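Local coordinates for isatin hydrolase (Ralstonia solanacearum, PDB 5NMP), which hydrolyses isatin, opening its five-membered lactam ring to isatinate, and carries a manganese ion in its metal site, at residues G46-P50 with S72-T77; F81-A85 with N96-I101. One frame throughout, in Å; residues are numbered along the deposited sequence.

Contact 1 (G46-P50 with S72-T77); sequences GQVQP and SCGEHT. With MN (manganese (II) ion), chain K.
Segment 46-50 is an extended, irregular run (phi -110 to -72°, psi 142 to 169°) that passes the end of strand 66-74, with Gln49 CA 5.3 Å from Cys73 CA. Segment 72-77 leaves the strand at Gly74 and turns through Glu75 (-57/-34°) and His76 (-107/60°). No direct hydrogen bond joins the two segments; Pro50 O and Ser72 O, both acceptors, stand 3.4 Å apart. Val48 (chi1 p) points across, setting CG2 3.8 Å from Gly74 CA and 4.1 Å from Thr77 OG1; a CB on Gly74 would clash with this methyl. Strand residues Ser72-Gly74 continue as an antiparallel ladder into the second subunit, whose Asn70 bonds Gln49 N. His76, in this turn, is the first residue of the HxGTHxDxPxH signature of the cyclase family. Thr77 (chi1 m) folds back so that OG1 accepts Gly74 N at 2.8 Å. One water donates to Gln49 O and to Thr77 OG1, 2.9 Å from each, and so bridges the gap. Within the turn, His76 (chi1 m, chi2 -105°) binds manganese through ND1 at 2.1 Å, with His80 and Asp82 as fellow ligands, while NE2 hydrogen-bonds Ser254 OG.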
ATOM      1  N   GLY A  46     -14.128  -5.995 -22.725  1.00 50.32           N
ATOM      2  CA  GLY A  46     -14.641  -5.644 -21.414  1.00 48.62           C
ATOM      3  C   GLY A  46     -13.945  -4.402 -20.890  1.00 57.46           C
ATOM      4  O   GLY A  46     -12.752  -4.205 -21.124  1.00 55.85           O
ATOM      5  N   GLN A  47     -14.685  -3.567 -20.170  1.00 56.88           N
ATOM      6  CA  GLN A  47     -14.167  -2.278 -19.723  1.00 55.49           C
ATOM      7  C   GLN A  47     -13.929  -2.234 -18.216  1.00 50.60           C
ATOM      8  O   GLN A  47     -14.647  -2.869 -17.446  1.00 54.64           O
ATOM      9  CB  GLN A  47     -15.131  -1.157 -20.122  1.00 49.37           C
ATOM     10  CG  GLN A  47     -15.526  -1.163 -21.588  1.00 51.80           C
ATOM     11  CD  GLN A  47     -14.372  -0.818 -22.507  1.00 56.52           C
ATOM     12  OE1 GLN A  47     -13.469  -0.069 -22.137  1.00 56.20           O
ATOM     13  NE2 GLN A  47     -14.396  -1.365 -23.716  1.00 57.84           N
ATOM     14  N   VAL A  48     -12.917  -1.477 -17.804  1.00 48.89           N
ATOM     15  CA  VAL A  48     -12.669  -1.240 -16.387  1.00 51.15           C
ATOM     16  C   VAL A  48     -13.612  -0.153 -15.863  1.00 51.17           C
ATOM     17  O   VAL A  48     -13.920   0.809 -16.568  1.00 48.27           O
ATOM     18  CB  VAL A  48     -11.194  -0.837 -16.125  1.00 54.86           C
ATOM     19  CG1 VAL A  48     -10.816   0.393 -16.935  1.00 57.32           C
ATOM     20  CG2 VAL A  48     -10.949  -0.599 -14.640  1.00 49.68           C
ATOM     21  N   GLN A  49     -14.098  -0.328 -14.640  1.00 54.78           N
ATOM     22  CA  GLN A  49     -14.932   0.681 -14.003  1.00 56.82           C
ATOM     23  C   GLN A  49     -14.098   1.888 -13.609  1.00 56.22           C
ATOM     24  O   GLN A  49     -12.937   1.743 -13.224  1.00 54.17           O
ATOM     25  CB  GLN A  49     -15.633   0.113 -12.769  1.00 63.83           C
ATOM     26  CG  GLN A  49     -16.904  -0.655 -13.066  1.00 78.21           C
ATOM     27  CD  GLN A  49     -17.577  -1.173 -11.807  1.00 88.85           C
ATOM     28  OE1 GLN A  49     -16.978  -1.190 -10.731  1.00 90.95           O
ATOM     29  NE2 GLN A  49     -18.832  -1.594 -11.937  1.00 92.96           N
ATOM     30  N   PRO A  50     -14.684   3.088 -13.713  1.00 55.93           N
ATOM     31  CA  PRO A  50     -14.049   4.290 -13.165  1.00 60.51           C
ATOM     32  C   PRO A  50     -14.109   4.273 -11.640  1.00 59.49           C
ATOM     33  O   PRO A  50     -14.810   3.436 -11.070  1.00 61.64           O
ATOM     34  CB  PRO A  50     -14.888   5.428 -13.748  1.00 53.50           C
ATOM     35  CG  PRO A  50     -16.223   4.813 -13.992  1.00 54.11           C
ATOM     36  CD  PRO A  50     -15.956   3.392 -14.390  1.00 56.81           C
ATOM     37  N   SER A  72     -15.643   1.902  -5.260  1.00 57.21           N
ATOM     38  CA  SER A  72     -15.525   0.876  -6.282  1.00 57.74           C
ATOM     39  C   SER A  72     -14.616   1.365  -7.400  1.00 57.18           C
ATOM     40  O   SER A  72     -14.617   2.548  -7.742  1.00 57.91           O
ATOM     41  CB  SER A  72     -16.899   0.496  -6.835  1.00 59.85           C
ATOM     42  OG  SER A  72     -17.585   1.630  -7.333  1.00 63.69           O
ATOM     43  N   CYS A  73     -13.831   0.447  -7.953  1.00 54.92           N
ATOM     44  CA  CYS A  73     -12.940   0.754  -9.064  1.00 50.65           C
ATOM     45  C   CYS A  73     -12.413  -0.542  -9.668  1.00 51.87           C
ATOM     46  O   CYS A  73     -12.973  -1.615  -9.438  1.00 54.77           O
ATOM     47  CB  CYS A  73     -11.780   1.644  -8.608  1.00 47.90           C
ATOM     48  SG  CYS A  73     -10.714   0.913  -7.347  1.00 60.79           S
ATOM     49  N   GLY A  74     -11.341  -0.439 -10.444  1.00 48.14           N
ATOM     50  CA  GLY A  74     -10.724  -1.611 -11.030  1.00 41.35           C
ATOM     51  C   GLY A  74      -9.357  -1.851 -10.432  1.00 51.01           C
ATOM     52  O   GLY A  74      -8.790  -0.965  -9.793  1.00 53.15           O
ATOM     53  N   GLU A  75      -8.831  -3.055 -10.626  1.00 49.19           N
ATOM     54  CA  GLU A  75      -7.469  -3.366 -10.219  1.00 50.18           C
ATOM     55  C   GLU A  75      -6.488  -2.399 -10.875  1.00 49.28           C
ATOM     56  O   GLU A  75      -5.475  -2.037 -10.291  1.00 51.84           O
ATOM     57  CB  GLU A  75      -7.106  -4.805 -10.591  1.00 52.70           C
ATOM     58  CG  GLU A  75      -7.922  -5.868  -9.880  1.00 57.48           C
ATOM     59  CD  GLU A  75      -7.652  -7.264 -10.417  1.00 61.09           C
ATOM     60  OE1 GLU A  75      -7.307  -7.389 -11.609  1.00 63.45           O
ATOM     61  OE2 GLU A  75      -7.781  -8.238  -9.646  1.00 61.76           O
ATOM     62  N   HIS A  76      -6.804  -1.983 -12.096  1.00 48.30           N
ATOM     63  CA  HIS A  76      -5.928  -1.106 -12.858  1.00 47.54           C
ATOM     64  C   HIS A  76      -6.489   0.312 -12.926  1.00 49.85           C
ATOM     65  O   HIS A  76      -6.758   0.846 -14.004  1.00 53.73           O
ATOM     66  CB  HIS A  76      -5.708  -1.681 -14.257  1.00 45.80           C
ATOM     67  CG  HIS A  76      -5.042  -3.022 -14.249  1.00 46.57           C
ATOM     68  ND1 HIS A  76      -3.717  -3.198 -14.586  1.00 43.63           N
ATOM     69  CD2 HIS A  76      -5.512  -4.248 -13.919  1.00 49.13           C
ATOM     70  CE1 HIS A  76      -3.402  -4.477 -14.478  1.00 46.27           C
ATOM     71  NE2 HIS A  76      -4.474  -5.136 -14.073  1.00 49.02           N
ATOM     72  N   THR A  77      -6.650   0.910 -11.749  1.00 46.28           N
ATOM     73  CA  THR A  77      -7.193   2.251 -11.604  1.00 46.75           C
ATOM     74  C   THR A  77      -6.150   3.169 -10.980  1.00 48.34           C
ATOM     75  O   THR A  77      -5.566   2.835  -9.951  1.00 54.60           O
ATOM     76  CB  THR A  77      -8.469   2.247 -10.732  1.00 50.15           C
ATOM     77  OG1 THR A  77      -9.493   1.479 -11.377  1.00 52.74           O
ATOM     78  CG2 THR A  77      -8.972   3.665 -10.490  1.00 50.22           C
TER
HETATM   79 MN    MN K 301      -2.292  -1.907 -15.437  1.00 61.78          MN
HETATM   80  O   HOH W   1     -10.281   2.881 -13.787  1.00 58.09           O

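Contact 2 (F81-A85 with N96-I101); sequences FDAPA and NSVDTI. With MN (manganese (II) ion), chain K.
This buried contact lays the irregular loop 96-101, which lies between strands 80-82 and 107-114, against the end of strand 80-82, an inner strand of the large mixed sheet. Phe81 and Asp82 are extended, Ala83 (-88/155°) leads out of the strand, and Pro84 (-58/-28°) starts a 3-10 turn. In register, Ala83 CA is 5.6 Å from Ser97 CA and Pro84 CA 5.1 Å from Asn96 CA. The one hydrogen bond across runs from Ala85 N to Asn96 O, 3.0 Å at 151°; the same oxygen lies 3.3 Å from Ala83 CB and 3.3 Å from Pro84 CD. In the loop, Ser97 O accepts Thr100 N (2.9 Å) and Ile101 N (2.8 Å), a tight turn that brings Val98 and Ile101 (m, t) to the same apolar cluster. Phe81 (chi1 t) offers its ring edge to Ile101 CD1, 3.8 Å from CE2, and its CD2 is 4.0 Å from Val98 CG1; Ala83 CB sits 4.1 Å from Val98 CG1 and 4.0 Å from Ile101 CD1. Asp82 (chi1 m) points away from the loop and binds manganese through OD1 at 2.2 Å. The strand end is thus two-sided: Phe81 and Ala83 are held by apolar packing against the loop, while the carboxylate between them faces the metal.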
ATOM      1  N   PHE A  81      -0.348  -1.169  -9.783  1.00 44.24           N
ATOM      2  CA  PHE A  81       0.712  -2.160  -9.911  1.00 40.60           C
ATOM      3  C   PHE A  81       0.264  -3.260 -10.870  1.00 46.94           C
ATOM      4  O   PHE A  81      -0.859  -3.747 -10.767  1.00 51.47           O
ATOM      5  CB  PHE A  81       1.038  -2.725  -8.519  1.00 42.24           C
ATOM      6  CG  PHE A  81       2.055  -3.840  -8.508  1.00 42.79           C
ATOM      7  CD1 PHE A  81       3.387  -3.577  -8.233  1.00 41.04           C
ATOM      8  CD2 PHE A  81       1.669  -5.156  -8.717  1.00 42.31           C
ATOM      9  CE1 PHE A  81       4.321  -4.598  -8.201  1.00 40.87           C
ATOM     10  CE2 PHE A  81       2.599  -6.182  -8.686  1.00 44.23           C
ATOM     11  CZ  PHE A  81       3.926  -5.901  -8.428  1.00 42.10           C
ATOM     12  N   ASP A  82       1.130  -3.646 -11.804  1.00 47.00           N
ATOM     13  CA  ASP A  82       0.817  -4.735 -12.732  1.00 41.28           C
ATOM     14  C   ASP A  82       1.532  -6.022 -12.331  1.00 44.67           C
ATOM     15  O   ASP A  82       2.761  -6.082 -12.334  1.00 51.10           O
ATOM     16  CB  ASP A  82       1.200  -4.363 -14.170  1.00 43.60           C
ATOM     17  CG  ASP A  82       0.302  -3.285 -14.765  1.00 53.82           C
ATOM     18  OD1 ASP A  82      -0.927  -3.316 -14.537  1.00 53.10           O
ATOM     19  OD2 ASP A  82       0.830  -2.404 -15.474  1.00 60.43           O
ATOM     20  N   ALA A  83       0.762  -7.051 -11.989  1.00 41.98           N
ATOM     21  CA  ALA A  83       1.322  -8.365 -11.676  1.00 41.49           C
ATOM     22  C   ALA A  83       1.449  -9.202 -12.954  1.00 42.29           C
ATOM     23  O   ALA A  83       0.721  -8.970 -13.917  1.00 44.10           O
ATOM     24  CB  ALA A  83       0.455  -9.079 -10.637  1.00 39.77           C
ATOM     25  N   PRO A  84       2.377 -10.172 -12.973  1.00 41.94           N
ATOM     26  CA  PRO A  84       2.599 -10.973 -14.188  1.00 43.61           C
ATOM     27  C   PRO A  84       1.355 -11.710 -14.695  1.00 43.38           C
ATOM     28  O   PRO A  84       1.243 -11.964 -15.893  1.00 47.98           O
ATOM     29  CB  PRO A  84       3.673 -11.974 -13.751  1.00 40.41           C
ATOM     30  CG  PRO A  84       4.409 -11.269 -12.666  1.00 45.22           C
ATOM     31  CD  PRO A  84       3.364 -10.487 -11.922  1.00 41.86           C
ATOM     32  N   ALA A  85       0.433 -12.042 -13.800  1.00 43.79           N
ATOM     33  CA  ALA A  85      -0.780 -12.760 -14.180  1.00 43.15           C
ATOM     34  C   ALA A  85      -1.677 -11.916 -15.080  1.00 46.85           C
ATOM     35  O   ALA A  85      -2.569 -12.439 -15.748  1.00 48.52           O
ATOM     36  CB  ALA A  85      -1.543 -13.197 -12.940  1.00 41.98           C
ATOM     37  N   ASN A  96       2.410 -15.137  -9.185  1.00 54.35           N
ATOM     38  CA  ASN A  96       2.203 -14.181 -10.265  1.00 50.68           C
ATOM     39  C   ASN A  96       1.050 -13.209 -10.017  1.00 50.71           C
ATOM     40  O   ASN A  96       0.807 -12.313 -10.821  1.00 55.29           O
ATOM     41  CB  ASN A  96       1.963 -14.927 -11.578  1.00 50.50           C
ATOM     42  CG  ASN A  96       0.680 -15.734 -11.558  1.00 55.94           C
ATOM     43  OD1 ASN A  96       0.163 -16.073 -10.494  1.00 61.88           O
ATOM     44  ND2 ASN A  96       0.163 -16.052 -12.738  1.00 54.60           N
ATOM     45  N   SER A  97       0.335 -13.396  -8.912  1.00 46.40           N
ATOM     46  CA  SER A  97      -0.759 -12.498  -8.554  1.00 49.05           C
ATOM     47  C   SER A  97      -0.404 -11.710  -7.296  1.00 49.26           C
ATOM     48  O   SER A  97       0.490 -12.102  -6.547  1.00 49.37           O
ATOM     49  CB  SER A  97      -2.057 -13.281  -8.354  1.00 54.96           C
ATOM     50  OG  SER A  97      -1.887 -14.317  -7.405  1.00 62.18           O
ATOM     51  N   VAL A  98      -1.108 -10.604  -7.063  1.00 46.58           N
ATOM     52  CA  VAL A  98      -0.735  -9.673  -5.995  1.00 48.07           C
ATOM     53  C   VAL A  98      -0.862 -10.274  -4.594  1.00 51.99           C
ATOM     54  O   VAL A  98      -0.324  -9.732  -3.629  1.00 55.16           O
ATOM     55  CB  VAL A  98      -1.575  -8.374  -6.055  1.00 47.70           C
ATOM     56  CG1 VAL A  98      -1.139  -7.509  -7.228  1.00 40.01           C
ATOM     57  CG2 VAL A  98      -3.060  -8.688  -6.129  1.00 45.55           C
ATOM     58  N   ASP A  99      -1.565 -11.395  -4.482  1.00 53.01           N
ATOM     59  CA  ASP A  99      -1.703 -12.072  -3.201  1.00 55.72           C
ATOM     60  C   ASP A  99      -0.678 -13.196  -3.024  1.00 57.75           C
ATOM     61  O   ASP A  99      -0.528 -13.730  -1.925  1.00 62.48           O
ATOM     62  CB  ASP A  99      -3.120 -12.631  -3.044  1.00 65.26           C
ATOM     63  CG  ASP A  99      -3.475 -13.635  -4.127  1.00 72.46           C
ATOM     64  OD1 ASP A  99      -3.019 -13.453  -5.275  1.00 72.56           O
ATOM     65  OD2 ASP A  99      -4.208 -14.606  -3.834  1.00 74.15           O
ATOM     66  N   THR A 100       0.026 -13.555  -4.097  1.00 52.90           N
ATOM     67  CA  THR A 100       0.976 -14.666  -4.029  1.00 49.31           C
ATOM     68  C   THR A 100       2.416 -14.281  -4.372  1.00 48.09           C
ATOM     69  O   THR A 100       3.334 -15.066  -4.135  1.00 50.33           O
ATOM     70  CB  THR A 100       0.553 -15.826  -4.959  1.00 53.41           C
ATOM     71  OG1 THR A 100       0.569 -15.385  -6.322  1.00 57.98           O
ATOM     72  CG2 THR A 100      -0.840 -16.323  -4.600  1.00 51.88           C
ATOM     73  N   ILE A 101       2.619 -13.090  -4.932  1.00 45.95           N
ATOM     74  CA  ILE A 101       3.974 -12.597  -5.188  1.00 44.80           C
ATOM     75  C   ILE A 101       4.750 -12.514  -3.880  1.00 48.97           C
ATOM     76  O   ILE A 101       4.227 -12.021  -2.880  1.00 54.95           O
ATOM     77  CB  ILE A 101       3.970 -11.202  -5.857  1.00 46.09           C
ATOM     78  CG1 ILE A 101       3.365 -11.263  -7.252  1.00 41.32           C
ATOM     79  CG2 ILE A 101       5.377 -10.631  -5.946  1.00 41.53           C
ATOM     80  CD1 ILE A 101       3.146  -9.899  -7.862  1.00 54.92           C
TER
HETATM   81 MN    MN K 301      -2.292  -1.907 -15.437  1.00 61.78          MN

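From the N terminus, the chain passes strand 24-27 and reaches segment 46-50, then makes the two-stranded antiparallel arm of strands 52-60 and 66-74; contact 1 closes this excursion where the arm returns. Three residues on, strand 80-82 enters the large sheet, and contact 2 opens at Phe81, closing the ten-residue loop 86-95 before strand 107-114. The contacts are in series, neither nested nor crossed, with centres about 17 Å apart. They meet at the manganese ion: His76 CE1 lies 2.7 Å from Asp82 OD1. Contact 1 joins the arm's base to the loop before it, contact 2 joins strand 80-82 of the large sheet to its following loop, and both reach the second subunit.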